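Local coordinates for hypothetical protein Atu0240 (Agrobacterium tumefaciens str. C58, PDB 2GAX), which is of unknown function but belongs to the DUF2000 family, which groups with the peptidyl-tRNA hydrolase PTH2 clan, at residues 85-90 / 111-116; 36-41 / 50-55. All coordinates share one frame; numbering follows the deposited sequence.

Contact 1: 85-90 / 111-116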
ATOM      1  N   TYR A  85      -1.390   2.467   6.742  1.00 26.47           N
ATOM      2  CA  TYR A  85      -2.031   1.613   7.743  1.00 27.22           C
ATOM      3  C   TYR A  85      -1.093   1.596   8.947  1.00 27.27           C
ATOM      4  O   TYR A  85       0.090   1.271   8.808  1.00 28.19           O
ATOM      5  CB  TYR A  85      -2.180   0.203   7.155  1.00 27.36           C
ATOM      6  CG  TYR A  85      -3.215  -0.707   7.792  1.00 28.15           C
ATOM      7  CD1 TYR A  85      -4.260  -1.243   7.027  1.00 28.21           C
ATOM      8  CD2 TYR A  85      -3.148  -1.049   9.152  1.00 28.85           C
ATOM      9  CE1 TYR A  85      -5.221  -2.094   7.606  1.00 28.37           C
ATOM     10  CE2 TYR A  85      -4.084  -1.897   9.726  1.00 27.34           C
ATOM     11  CZ  TYR A  85      -5.112  -2.407   8.957  1.00 28.23           C
ATOM     12  OH  TYR A  85      -6.027  -3.255   9.545  1.00 31.14           O
ATOM     13  N   ILE A  86      -1.607   1.991  10.112  1.00 27.19           N
ATOM     14  CA  ILE A  86      -0.823   2.019  11.355  1.00 27.40           C
ATOM     15  C   ILE A  86      -1.262   0.876  12.274  1.00 28.19           C
ATOM     16  O   ILE A  86      -2.354   0.345  12.126  1.00 27.81           O
ATOM     17  CB  ILE A  86      -0.902   3.388  12.121  1.00 26.77           C
ATOM     18  CG1 ILE A  86      -2.333   3.693  12.611  1.00 26.64           C
ATOM     19  CG2 ILE A  86      -0.385   4.542  11.246  1.00 28.08           C
ATOM     20  CD1 ILE A  86      -2.402   4.802  13.666  1.00 26.48           C
ATOM     21  N   GLU A  87      -0.392   0.512  13.213  1.00 29.14           N
ATOM     22  CA  GLU A  87      -0.619  -0.615  14.112  1.00 30.50           C
ATOM     23  C   GLU A  87      -1.941  -0.532  14.880  1.00 30.34           C
ATOM     24  O   GLU A  87      -2.640  -1.538  15.042  1.00 29.67           O
ATOM     25  CB  GLU A  87       0.544  -0.723  15.098  1.00 31.00           C
ATOM     26  CG  GLU A  87       0.603  -2.052  15.869  1.00 32.77           C
ATOM     27  CD  GLU A  87       1.813  -2.132  16.786  1.00 33.27           C
ATOM     28  OE1 GLU A  87       2.938  -1.926  16.305  1.00 34.52           O
ATOM     29  OE2 GLU A  87       1.626  -2.385  18.001  1.00 39.75           O
ATOM     30  N   GLU A  88      -2.277   0.671  15.343  1.00 30.13           N
ATOM     31  CA  GLU A  88      -3.453   0.876  16.168  1.00 30.68           C
ATOM     32  C   GLU A  88      -4.736   0.562  15.424  1.00 30.90           C
ATOM     33  O   GLU A  88      -5.748   0.287  16.052  1.00 31.01           O
ATOM     34  CB  GLU A  88      -3.503   2.299  16.722  1.00 30.76           C
ATOM     35  CG  GLU A  88      -2.552   2.582  17.875  1.00 31.10           C
ATOM     36  CD  GLU A  88      -1.100   2.763  17.464  1.00 34.57           C
ATOM     37  OE1 GLU A  88      -0.781   2.792  16.250  1.00 34.53           O
ATOM     38  OE2 GLU A  88      -0.266   2.890  18.374  1.00 36.03           O
HETATM   39  N   MSE A  89      -4.696   0.588  14.089  1.00 30.56           N
HETATM   40  CA  MSE A  89      -5.885   0.280  13.285  1.00 31.70           C
HETATM   41  C   MSE A  89      -6.318  -1.194  13.337  1.00 31.18           C
HETATM   42  O   MSE A  89      -7.395  -1.544  12.861  1.00 31.90           O
HETATM   43  CB  MSE A  89      -5.703   0.755  11.839  1.00 31.17           C
HETATM   44  CG  MSE A  89      -5.729   2.260  11.739  1.00 31.80           C
HETATM   45 SE   MSE A  89      -5.050   2.921  10.025  1.00 36.05          SE
HETATM   46  CE  MSE A  89      -6.133   1.852   8.791  1.00 31.26           C
ATOM     47  N   PHE A  90      -5.464  -2.040  13.906  1.00 30.91           N
ATOM     48  CA  PHE A  90      -5.809  -3.440  14.184  1.00 30.78           C
ATOM     49  C   PHE A  90      -6.794  -3.587  15.343  1.00 30.79           C
ATOM     50  O   PHE A  90      -7.372  -4.659  15.524  1.00 31.45           O
ATOM     51  CB  PHE A  90      -4.542  -4.251  14.496  1.00 30.55           C
ATOM     52  CG  PHE A  90      -3.746  -4.628  13.279  1.00 31.17           C
ATOM     53  CD1 PHE A  90      -4.343  -5.306  12.225  1.00 31.55           C
ATOM     54  CD2 PHE A  90      -2.386  -4.331  13.201  1.00 33.21           C
ATOM     55  CE1 PHE A  90      -3.598  -5.666  11.096  1.00 32.23           C
ATOM     56  CE2 PHE A  90      -1.634  -4.684  12.066  1.00 30.60           C
ATOM     57  CZ  PHE A  90      -2.245  -5.340  11.023  1.00 31.01           C
ATOM     58  N   LYS A 111       3.246   4.234  14.232  1.00 32.57           N
ATOM     59  CA  LYS A 111       3.790   2.890  14.039  1.00 31.63           C
ATOM     60  C   LYS A 111       3.184   2.344  12.752  1.00 30.39           C
ATOM     61  O   LYS A 111       2.206   1.619  12.782  1.00 29.65           O
ATOM     62  CB  LYS A 111       3.478   1.978  15.226  1.00 32.23           C
ATOM     63  CG  LYS A 111       4.124   2.412  16.524  1.00 34.70           C
ATOM     64  CD  LYS A 111       3.457   1.739  17.728  1.00 39.29           C
ATOM     65  CE  LYS A 111       4.388   1.725  18.935  1.00 41.14           C
ATOM     66  NZ  LYS A 111       3.648   1.975  20.212  1.00 43.83           N
ATOM     67  N   VAL A 112       3.740   2.761  11.617  1.00 29.07           N
ATOM     68  CA  VAL A 112       3.254   2.297  10.327  1.00 28.37           C
ATOM     69  C   VAL A 112       3.519   0.811  10.186  1.00 28.09           C
ATOM     70  O   VAL A 112       4.630   0.339  10.447  1.00 27.25           O
ATOM     71  CB  VAL A 112       3.890   3.037   9.145  1.00 28.41           C
ATOM     72  CG1 VAL A 112       3.311   2.530   7.826  1.00 27.18           C
ATOM     73  CG2 VAL A 112       3.635   4.537   9.267  1.00 29.75           C
ATOM     74  N   VAL A 113       2.478   0.082   9.794  1.00 27.77           N
ATOM     75  CA  VAL A 113       2.613  -1.341   9.496  1.00 27.59           C
ATOM     76  C   VAL A 113       2.551  -1.636   7.993  1.00 27.08           C
ATOM     77  O   VAL A 113       2.919  -2.719   7.549  1.00 27.26           O
ATOM     78  CB  VAL A 113       1.619  -2.195  10.311  1.00 27.43           C
ATOM     79  CG1 VAL A 113       1.872  -1.984  11.813  1.00 28.07           C
ATOM     80  CG2 VAL A 113       0.160  -1.848   9.964  1.00 26.93           C
ATOM     81  N   GLY A 114       2.111  -0.661   7.205  1.00 27.33           N
ATOM     82  CA  GLY A 114       2.102  -0.824   5.753  1.00 26.34           C
ATOM     83  C   GLY A 114       1.859   0.487   5.046  1.00 26.75           C
ATOM     84  O   GLY A 114       1.229   1.381   5.597  1.00 25.64           O
HETATM   85  N   MSE A 115       2.376   0.581   3.827  1.00 27.50           N
HETATM   86  CA  MSE A 115       2.145   1.715   2.941  1.00 30.52           C
HETATM   87  C   MSE A 115       2.138   1.216   1.508  1.00 28.40           C
HETATM   88  O   MSE A 115       2.851   0.266   1.168  1.00 28.18           O
HETATM   89  CB  MSE A 115       3.237   2.770   3.103  1.00 29.78           C
HETATM   90  CG  MSE A 115       2.991   4.056   2.316  1.00 33.57           C
HETATM   91 SE   MSE A 115       4.486   5.342   2.517  1.00 42.83          SE
HETATM   92  CE  MSE A 115       5.448   4.988   0.854  1.00 39.53           C
ATOM     93  N   ALA A 116       1.322   1.839   0.672  1.00 27.42           N
ATOM     94  CA  ALA A 116       1.373   1.578  -0.757  1.00 26.66           C
ATOM     95  C   ALA A 116       1.371   2.888  -1.466  1.00 26.79           C
ATOM     96  O   ALA A 116       0.747   3.850  -1.015  1.00 26.30           O
ATOM     97  CB  ALA A 116       0.181   0.761  -1.232  1.00 26.03           C
TER
HETATM   98  O   HOH W   1       0.634   4.733  15.467  1.00 33.67           O
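Four backbone hydrogen bonds join 85-90 to 111-116 in antiparallel fashion. Tyr85 and Gly114 form a hydrogen-bonded pair, with Tyr85 N to Gly114 O at 3.1 Å. Tyr85 O is gripped twice: Val113 N lies 2.8 Å from it and Gly114 N 3.2 Å, both donors in the carbonyl plane. Two residues, Val113 and Gly114, therefore stand opposite the single Tyr85: a classic beta bulge. Beyond it, Glu87 N, at the start of a 3-10 turn, meets Lys111 O at 2.9 Å, nearly along the C=O axis.

Apolar contact centres on Val113. Its chi1 of -60° leaves CG2 flanked by both backbone N and carbonyl carbon. Val113 CG2 lies 3.5 Å from Tyr85 CD2. Val113 CG2 also meets Phe90 CE2 tip to tip at 4.0 Å. Tyr85 CE2 lies over one face of the Phe90 ring, and Met89 CE, of a selenomethionine, covers a face of the Tyr85 ring.

Across the segments the opposite charges do not pair: Glu88 OE2 is 4.4 Å from Lys111 NZ, too long for a salt bridge. A water joins Glu88 OE1 to Lys111 N. Glu87 OE1 instead forms a salt bridge with Arg11.

The bulge lies where edge strand 83-86 pairs with strand 112-120. Helix 16-33 packs on Tyr85 and Phe90, helix 65-77 on Val112, and helix 95-102 on Ile86.

Contact 2: 36-41 / 50-55; sequences EIIGEP and YNPLSI
Two backbone hydrogen bonds carry the contact between 36-41 and 50-55. Ile55 N donates to Ile37 O at 2.7 Å, almost along the C=O axis. The bond from Gly39 N to Leu53 O, 3.0 Å, is nearly straight, 170° at the hydrogen. The pair brackets Ile38 and Ser54, whose backbones form a single bridge. Each acceptor also receives a weaker CA-H contact: Ser54 CA approaches Ile37 O, and Ile38 CA approaches Leu53 O.

Side chains close in around this bridge. Ile38 CG2, anti to the backbone N, crosses obliquely onto the Pro52 ring and reaches its CG at a tight 3.5 Å. Ile55 CG2 presses on Gly39 CA at the same distance. With chi1 at 59°, Ile55 CG1 is wedged between its own backbone N and carbonyl carbon, which puts it 3.1 Å from Ile37 O. Two residues before Ser54, Pro52 CB touches Gly39 O at 3.0 Å. Ile37 CD1 rests against Ser54 OG.

Further along, a water donates to Glu40 O and accepts from Leu53 N, spanning the two backbones. Pro41 CB then meets Tyr50 O.

The next shell fixes the ends. Ser54 OG is hydrogen-bonded to Gln56 O, which holds the hydroxyl beside Ile37. Val31 of helix 16-33 touches Ile37 and Ile38. Tyr50 OH bonds to Asp44 OD2, and the Tyr50 backbone pairs with Tyr42.

Together the segments make the irregular, antiparallel-like stem of a beta hairpin. Strands 42-43 and 49-50 continue it away from the body of the fold, and the contact is largely at the surface.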
ATOM      1  N   GLU A  36      -8.220   4.263 -13.206  1.00 30.20           N
ATOM      2  CA  GLU A  36      -7.698   3.944 -14.537  1.00 30.80           C
ATOM      3  C   GLU A  36      -6.844   2.657 -14.607  1.00 30.10           C
ATOM      4  O   GLU A  36      -6.621   2.116 -15.698  1.00 29.74           O
ATOM      5  CB  GLU A  36      -6.893   5.141 -15.079  1.00 31.76           C
ATOM      6  CG  GLU A  36      -7.726   6.403 -15.323  1.00 35.38           C
ATOM      7  CD  GLU A  36      -7.952   7.270 -14.066  1.00 39.30           C
ATOM      8  OE1 GLU A  36      -7.334   7.028 -13.000  1.00 36.74           O
ATOM      9  OE2 GLU A  36      -8.771   8.213 -14.159  1.00 42.16           O
ATOM     10  N   ILE A  37      -6.377   2.150 -13.463  1.00 29.26           N
ATOM     11  CA  ILE A  37      -5.594   0.898 -13.478  1.00 28.47           C
ATOM     12  C   ILE A  37      -6.460  -0.352 -13.720  1.00 27.70           C
ATOM     13  O   ILE A  37      -5.955  -1.403 -14.082  1.00 26.70           O
ATOM     14  CB  ILE A  37      -4.655   0.720 -12.233  1.00 28.67           C
ATOM     15  CG1 ILE A  37      -5.448   0.436 -10.958  1.00 29.11           C
ATOM     16  CG2 ILE A  37      -3.725   1.938 -12.054  1.00 28.02           C
ATOM     17  CD1 ILE A  37      -4.616  -0.186  -9.811  1.00 28.14           C
ATOM     18  N   ILE A  38      -7.774  -0.225 -13.550  1.00 27.76           N
ATOM     19  CA  ILE A  38      -8.658  -1.357 -13.727  1.00 27.66           C
ATOM     20  C   ILE A  38      -8.892  -1.635 -15.216  1.00 27.69           C
ATOM     21  O   ILE A  38      -9.264  -0.737 -15.974  1.00 27.78           O
ATOM     22  CB  ILE A  38      -9.988  -1.137 -12.969  1.00 27.96           C
ATOM     23  CG1 ILE A  38      -9.748  -1.009 -11.444  1.00 27.64           C
ATOM     24  CG2 ILE A  38     -11.008  -2.213 -13.316  1.00 27.58           C
ATOM     25  CD1 ILE A  38      -8.933  -2.106 -10.796  1.00 27.94           C
ATOM     26  N   GLY A  39      -8.672  -2.878 -15.634  1.00 27.14           N
ATOM     27  CA  GLY A  39      -8.901  -3.231 -17.037  1.00 27.98           C
ATOM     28  C   GLY A  39     -10.258  -3.784 -17.413  1.00 28.35           C
ATOM     29  O   GLY A  39     -11.283  -3.443 -16.812  1.00 28.60           O
ATOM     30  N   GLU A  40     -10.248  -4.638 -18.431  1.00 28.73           N
ATOM     31  CA  GLU A  40     -11.436  -5.324 -18.959  1.00 29.41           C
ATOM     32  C   GLU A  40     -11.800  -6.532 -18.082  1.00 28.94           C
ATOM     33  O   GLU A  40     -10.930  -7.087 -17.426  1.00 28.16           O
ATOM     34  CB  GLU A  40     -11.122  -5.799 -20.383  1.00 29.82           C
ATOM     35  CG  GLU A  40     -11.227  -4.702 -21.421  1.00 33.87           C
ATOM     36  CD  GLU A  40     -12.670  -4.271 -21.598  1.00 37.44           C
ATOM     37  OE1 GLU A  40     -13.448  -5.028 -22.234  1.00 38.85           O
ATOM     38  OE2 GLU A  40     -13.028  -3.189 -21.076  1.00 39.95           O
ATOM     39  N   PRO A  41     -13.088  -6.957 -18.073  1.00 29.29           N
ATOM     40  CA  PRO A  41     -13.382  -8.120 -17.237  1.00 29.08           C
ATOM     41  C   PRO A  41     -12.701  -9.411 -17.701  1.00 29.24           C
ATOM     42  O   PRO A  41     -12.459  -9.607 -18.895  1.00 28.36           O
ATOM     43  CB  PRO A  41     -14.906  -8.274 -17.356  1.00 29.61           C
ATOM     44  CG  PRO A  41     -15.401  -6.926 -17.858  1.00 30.06           C
ATOM     45  CD  PRO A  41     -14.299  -6.449 -18.753  1.00 29.34           C
ATOM     46  N   TYR A  50     -15.762 -12.417 -14.742  1.00 26.74           N
ATOM     47  CA  TYR A  50     -15.210 -12.093 -13.422  1.00 25.47           C
ATOM     48  C   TYR A  50     -14.799 -10.631 -13.336  1.00 25.49           C
ATOM     49  O   TYR A  50     -14.757  -9.933 -14.353  1.00 25.92           O
ATOM     50  CB  TYR A  50     -14.022 -13.014 -13.104  1.00 25.66           C
ATOM     51  CG  TYR A  50     -14.351 -14.481 -13.222  1.00 24.71           C
ATOM     52  CD1 TYR A  50     -14.730 -15.220 -12.109  1.00 24.81           C
ATOM     53  CD2 TYR A  50     -14.313 -15.126 -14.461  1.00 24.68           C
ATOM     54  CE1 TYR A  50     -15.037 -16.571 -12.216  1.00 26.18           C
ATOM     55  CE2 TYR A  50     -14.619 -16.473 -14.581  1.00 26.27           C
ATOM     56  CZ  TYR A  50     -14.989 -17.188 -13.456  1.00 24.97           C
ATOM     57  OH  TYR A  50     -15.293 -18.527 -13.558  1.00 26.79           O
ATOM     58  N   ASN A  51     -14.508 -10.159 -12.126  1.00 25.64           N
ATOM     59  CA  ASN A  51     -14.133  -8.763 -11.926  1.00 25.98           C
ATOM     60  C   ASN A  51     -12.945  -8.403 -12.793  1.00 25.64           C
ATOM     61  O   ASN A  51     -12.060  -9.236 -12.972  1.00 25.64           O
ATOM     62  CB  ASN A  51     -13.776  -8.486 -10.461  1.00 25.75           C
ATOM     63  CG  ASN A  51     -14.993  -8.473  -9.548  1.00 27.15           C
ATOM     64  OD1 ASN A  51     -14.911  -8.815  -8.354  1.00 26.37           O
ATOM     65  ND2 ASN A  51     -16.112  -8.047 -10.088  1.00 24.31           N
ATOM     66  N   PRO A  52     -12.907  -7.157 -13.307  1.00 25.65           N
ATOM     67  CA  PRO A  52     -11.666  -6.723 -13.941  1.00 26.28           C
ATOM     68  C   PRO A  52     -10.644  -6.418 -12.845  1.00 26.70           C
ATOM     69  O   PRO A  52     -11.037  -6.118 -11.709  1.00 27.67           O
ATOM     70  CB  PRO A  52     -12.070  -5.452 -14.667  1.00 25.94           C
ATOM     71  CG  PRO A  52     -13.195  -4.876 -13.833  1.00 27.19           C
ATOM     72  CD  PRO A  52     -13.939  -6.101 -13.306  1.00 25.79           C
ATOM     73  N   LEU A  53      -9.359  -6.529 -13.160  1.00 26.52           N
ATOM     74  CA  LEU A  53      -8.301  -6.351 -12.150  1.00 26.99           C
ATOM     75  C   LEU A  53      -7.329  -5.256 -12.579  1.00 26.99           C
ATOM     76  O   LEU A  53      -7.452  -4.730 -13.681  1.00 26.95           O
ATOM     77  CB  LEU A  53      -7.545  -7.679 -11.924  1.00 26.58           C
ATOM     78  CG  LEU A  53      -8.317  -8.998 -11.691  1.00 27.89           C
ATOM     79  CD1 LEU A  53      -7.338 -10.173 -11.549  1.00 27.52           C
ATOM     80  CD2 LEU A  53      -9.286  -8.960 -10.490  1.00 28.07           C
ATOM     81  N   SER A  54      -6.367  -4.913 -11.717  1.00 25.99           N
ATOM     82  CA  SER A  54      -5.303  -3.979 -12.086  1.00 25.98           C
ATOM     83  C   SER A  54      -4.587  -4.491 -13.315  1.00 26.45           C
ATOM     84  O   SER A  54      -4.263  -5.684 -13.406  1.00 26.44           O
ATOM     85  CB  SER A  54      -4.285  -3.801 -10.953  1.00 26.18           C
ATOM     86  OG  SER A  54      -3.193  -2.986 -11.398  1.00 25.62           O
ATOM     87  N   ILE A  55      -4.369  -3.597 -14.270  1.00 26.57           N
ATOM     88  CA  ILE A  55      -3.592  -3.933 -15.447  1.00 28.48           C
ATOM     89  C   ILE A  55      -2.100  -3.754 -15.175  1.00 29.21           C
ATOM     90  O   ILE A  55      -1.268  -4.188 -15.968  1.00 30.29           O
ATOM     91  CB  ILE A  55      -4.010  -3.081 -16.674  1.00 28.98           C
ATOM     92  CG1 ILE A  55      -3.832  -1.581 -16.398  1.00 29.74           C
ATOM     93  CG2 ILE A  55      -5.426  -3.433 -17.069  1.00 27.21           C
ATOM     94  CD1 ILE A  55      -4.079  -0.678 -17.621  1.00 30.05           C
TER
HETATM   95  O   HOH W   2      -8.707  -6.466 -16.066  1.00 26.24           O

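How the contacts relate
From the N terminus, strand 4-11 and helix 16-33 come first. The chain then enters contact 2, where 50-55 returns to 36-41 and closes the excursion through strands 42-43 and 49-50. Strand 58-63 and helix 65-77 follow. Contact 1 closes a second, longer loop: 111-116 comes back to 85-90 after helix 95-102. The two loops lie in series, neither nested nor crossed. Their centres are about 27 Å apart, on opposite sides of the chain's centre, and they do not touch. Contact 1 joins strands 83-86 and 112-120 of the main sheet; contact 2 ties the projecting hairpin together at its base. Helix 16-33 touches both.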